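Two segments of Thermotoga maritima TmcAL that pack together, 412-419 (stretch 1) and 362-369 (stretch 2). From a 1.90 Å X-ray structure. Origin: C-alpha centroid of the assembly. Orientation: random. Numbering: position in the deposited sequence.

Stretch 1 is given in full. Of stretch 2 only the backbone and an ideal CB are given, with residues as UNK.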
# COMPACT_ATOMS: atom_id res chain seq x y z
N ARG A 412 9.76 -11.01 12.49
CA ARG A 412 11.05 -11.69 12.61
C ARG A 412 12.10 -10.87 13.36
O ARG A 412 12.99 -11.45 13.99
CB ARG A 412 11.57 -12.10 11.22
CG ARG A 412 10.79 -13.32 10.71
CD ARG A 412 11.10 -13.65 9.25
NE ARG A 412 12.49 -14.08 9.01
CZ ARG A 412 12.94 -15.31 9.26
NH1 ARG A 412 12.15 -16.22 9.81
NH2 ARG A 412 14.21 -15.62 8.97
N ASP A 413 11.99 -9.54 13.37
CA ASP A 413 12.91 -8.80 14.22
C ASP A 413 12.76 -9.14 15.70
O ASP A 413 13.70 -9.02 16.47
CB ASP A 413 12.75 -7.31 14.04
CG ASP A 413 13.35 -6.85 12.76
OD1 ASP A 413 12.59 -6.42 11.90
OD2 ASP A 413 14.59 -6.96 12.62
N PHE A 414 11.54 -9.44 16.12
CA PHE A 414 11.34 -9.84 17.50
C PHE A 414 11.50 -11.33 17.75
O PHE A 414 11.91 -11.74 18.84
CB PHE A 414 9.99 -9.31 17.98
CG PHE A 414 9.92 -7.81 17.91
CD1 PHE A 414 10.49 -7.03 18.91
CD2 PHE A 414 9.36 -7.18 16.80
CE1 PHE A 414 10.48 -5.64 18.83
CE2 PHE A 414 9.33 -5.78 16.72
CZ PHE A 414 9.88 -5.01 17.73
N SER A 415 11.17 -12.15 16.77
CA SER A 415 11.18 -13.60 16.99
C SER A 415 12.57 -14.22 16.82
O SER A 415 12.88 -15.23 17.44
CB SER A 415 10.15 -14.29 16.08
OG SER A 415 10.57 -14.28 14.73
N ILE A 416 13.41 -13.60 15.99
CA ILE A 416 14.76 -14.12 15.71
C ILE A 416 15.79 -13.33 16.48
O ILE A 416 15.99 -12.15 16.21
CB ILE A 416 15.13 -14.03 14.21
CG1 ILE A 416 14.05 -14.62 13.29
CG2 ILE A 416 16.54 -14.63 13.95
CD1 ILE A 416 13.71 -16.08 13.52
N HIS A 417 16.45 -13.95 17.45
CA HIS A 417 17.50 -13.25 18.18
C HIS A 417 18.79 -13.21 17.34
O HIS A 417 18.89 -13.93 16.35
CB HIS A 417 17.71 -13.92 19.56
CG HIS A 417 16.56 -13.68 20.49
ND1 HIS A 417 15.53 -14.58 20.65
CD2 HIS A 417 16.25 -12.60 21.25
CE1 HIS A 417 14.64 -14.08 21.50
NE2 HIS A 417 15.05 -12.88 21.87
N PRO A 418 19.76 -12.36 17.72
CA PRO A 418 21.03 -12.33 16.99
C PRO A 418 21.58 -13.73 16.76
O PRO A 418 21.61 -14.55 17.68
CB PRO A 418 21.95 -11.57 17.95
CG PRO A 418 21.02 -10.60 18.62
CD PRO A 418 19.71 -11.32 18.78
N ILE A 419 22.00 -13.99 15.53
CA ILE A 419 22.61 -15.29 15.24
C ILE A 419 23.82 -15.50 16.15
O ILE A 419 24.60 -14.58 16.36
CB ILE A 419 23.07 -15.38 13.76
CG1 ILE A 419 21.93 -14.98 12.82
CG2 ILE A 419 23.66 -16.78 13.46
CD1 ILE A 419 20.62 -15.71 13.08
N UNK A 362 21.50 -2.46 20.56
CA UNK A 362 20.28 -3.26 20.60
C UNK A 362 20.62 -4.69 20.22
O UNK A 362 21.03 -4.95 19.09
CB UNK A 362 19.21 -2.69 19.67
N UNK A 363 20.49 -5.62 21.16
CA UNK A 363 20.62 -7.05 20.88
C UNK A 363 19.21 -7.65 20.90
O UNK A 363 18.75 -8.26 19.93
CB UNK A 363 21.54 -7.74 21.89
N UNK A 364 18.55 -7.47 22.02
CA UNK A 364 17.21 -8.00 22.22
C UNK A 364 16.19 -6.96 21.79
O UNK A 364 15.93 -5.99 22.51
CB UNK A 364 16.99 -8.40 23.68
N UNK A 365 15.54 -7.21 20.65
CA UNK A 365 14.64 -6.20 20.08
C UNK A 365 13.42 -5.98 20.97
O UNK A 365 12.90 -4.87 21.06
CB UNK A 365 14.19 -6.62 18.68
N UNK A 366 12.98 -7.03 21.67
CA UNK A 366 11.83 -6.89 22.57
C UNK A 366 12.11 -5.87 23.66
O UNK A 366 11.19 -5.39 24.32
CB UNK A 366 11.47 -8.24 23.20
N UNK A 367 13.39 -5.57 23.89
CA UNK A 367 13.78 -4.58 24.88
C UNK A 367 14.15 -3.20 24.32
O UNK A 367 14.61 -2.34 25.08
CB UNK A 367 14.97 -5.13 25.68
N UNK A 368 14.04 -2.97 23.01
CA UNK A 368 14.70 -1.77 22.49
C UNK A 368 14.12 -0.48 23.07
O UNK A 368 14.85 0.50 23.20
CB UNK A 368 14.59 -1.74 20.96
N UNK A 369 12.84 -0.49 23.46
CA UNK A 369 12.27 0.71 24.06
C UNK A 369 12.82 0.95 25.46
O UNK A 369 12.94 2.10 25.88
CB UNK A 369 10.74 0.60 24.11

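Position 362 lies outside the contact: no atom of stretch 1 comes within 5.5 Å of its ideal CB. Its phi/psi of -107/114 is extended, which favours beta-branched residues without requiring one. The residue is V362, chi1 t; its nearest approach is V362 CG1 to D413 O, 7.6 Å.

At position 363 the CA-to-CB bond points sideways, and the ideal CB sits 4.4 Å from P418 CG. The proline ring offers an apolar surface but no donor, so a small or medium side chain of either character would fit. T363 is deposited. Its CB lies 4.3 Å from P418 CG, but the closest approach belongs to the backbone, with T363 O 3.4 Å from P418 CD.

Position 364 also points sideways, its ideal CB 4.9 Å from H417 CD2. The imidazole rim presents a polar nitrogen, so a short polar side chain, such as Asn, Asp or Ser, is plausible. The residue is N364, chi1 t. Its OD1 remains 3.9 Å from H417 NE2, near the plane of that ring; water 1 spans the gap, donating to N364 OD1 at 3.3 Å and hydrogen-bonded to H417 NE2 at 3.0 Å. OD1 also accepts a weak hydrogen bond from the backbone N of 366 (3.3 Å, 130°), while N364 O accepts a backbone hydrogen bond from the N of 367 at 2.9 Å.

Position 365 points toward stretch 1. Its ideal CB is 3.3 Å from D413 O and 3.7 Å from F414 CD1, leaving little room at CB itself; an unbranched apolar chain could run on past the helix. M365, m at all three chi angles, does so: CB packs 3.8 Å from F414 CD1, and CE ends 4.2 Å from D413 CB.

Position 366 points sideways, its ideal CB 4.6 Å from F414 CD1, so a small residue, polar or not, would suit. It is S366, whose OG lies 4.0 Å from F414 CD1. Its backbone N donates to water 2 (3.3 Å), which in turn donates to F414 O (2.8 Å), linking the two backbones.

Position 367 points away, and stretch 1 imposes no choice; L367 CG is 7.8 Å from H417 NE2, its nearest approach to stretch 1.

Position 368 points toward stretch 1 although its ideal CB has no neighbour there within 5.5 Å. A side chain of some length is needed to reach the F414 ring, and an aromatic or aliphatic one would match it. Y368, chi1 p, meets it edge to edge, CE2 3.9 Å from F414 CZ.

Position 369 is out of reach, and helical at -71/-33, so many residues would serve; R369 makes no contact.

Stretch 2 (362-369) VTNMSLYR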
# COMPACT_ATOMS: atom_id res chain seq x y z
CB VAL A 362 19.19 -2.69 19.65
CG1 VAL A 362 17.94 -3.58 19.66
CG2 VAL A 362 18.85 -1.25 20.01
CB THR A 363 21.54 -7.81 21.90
OG1 THR A 363 21.25 -7.38 23.24
CG2 THR A 363 23.00 -7.54 21.61
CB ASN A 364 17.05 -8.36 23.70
CG ASN A 364 15.83 -9.21 23.99
OD1 ASN A 364 14.86 -9.20 23.24
ND2 ASN A 364 15.86 -9.93 25.12
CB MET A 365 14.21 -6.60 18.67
CG MET A 365 15.21 -6.18 17.58
SD MET A 365 15.36 -4.39 17.38
CE MET A 365 13.92 -4.03 16.36
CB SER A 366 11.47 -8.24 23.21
OG SER A 366 10.97 -9.14 22.22
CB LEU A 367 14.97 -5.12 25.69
CG LEU A 367 14.78 -6.50 26.34
CD1 LEU A 367 16.01 -6.86 27.18
CD2 LEU A 367 13.51 -6.56 27.18
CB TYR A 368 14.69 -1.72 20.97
CG TYR A 368 13.44 -1.26 20.25
CD1 TYR A 368 13.01 0.07 20.29
CD2 TYR A 368 12.75 -2.13 19.43
CE1 TYR A 368 11.90 0.48 19.60
CE2 TYR A 368 11.64 -1.72 18.71
CZ TYR A 368 11.22 -0.42 18.80
OH TYR A 368 10.11 -0.01 18.08
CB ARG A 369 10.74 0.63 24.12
CG ARG A 369 10.11 0.52 22.75
CD ARG A 369 8.60 0.60 22.84
NE ARG A 369 8.14 1.88 22.30
CZ ARG A 369 7.74 2.05 21.05
NH1 ARG A 369 7.72 1.03 20.21
NH2 ARG A 369 7.36 3.25 20.64
O HOH W 1 13.10 -11.88 23.90
O HOH W 2 13.27 -10.13 20.62
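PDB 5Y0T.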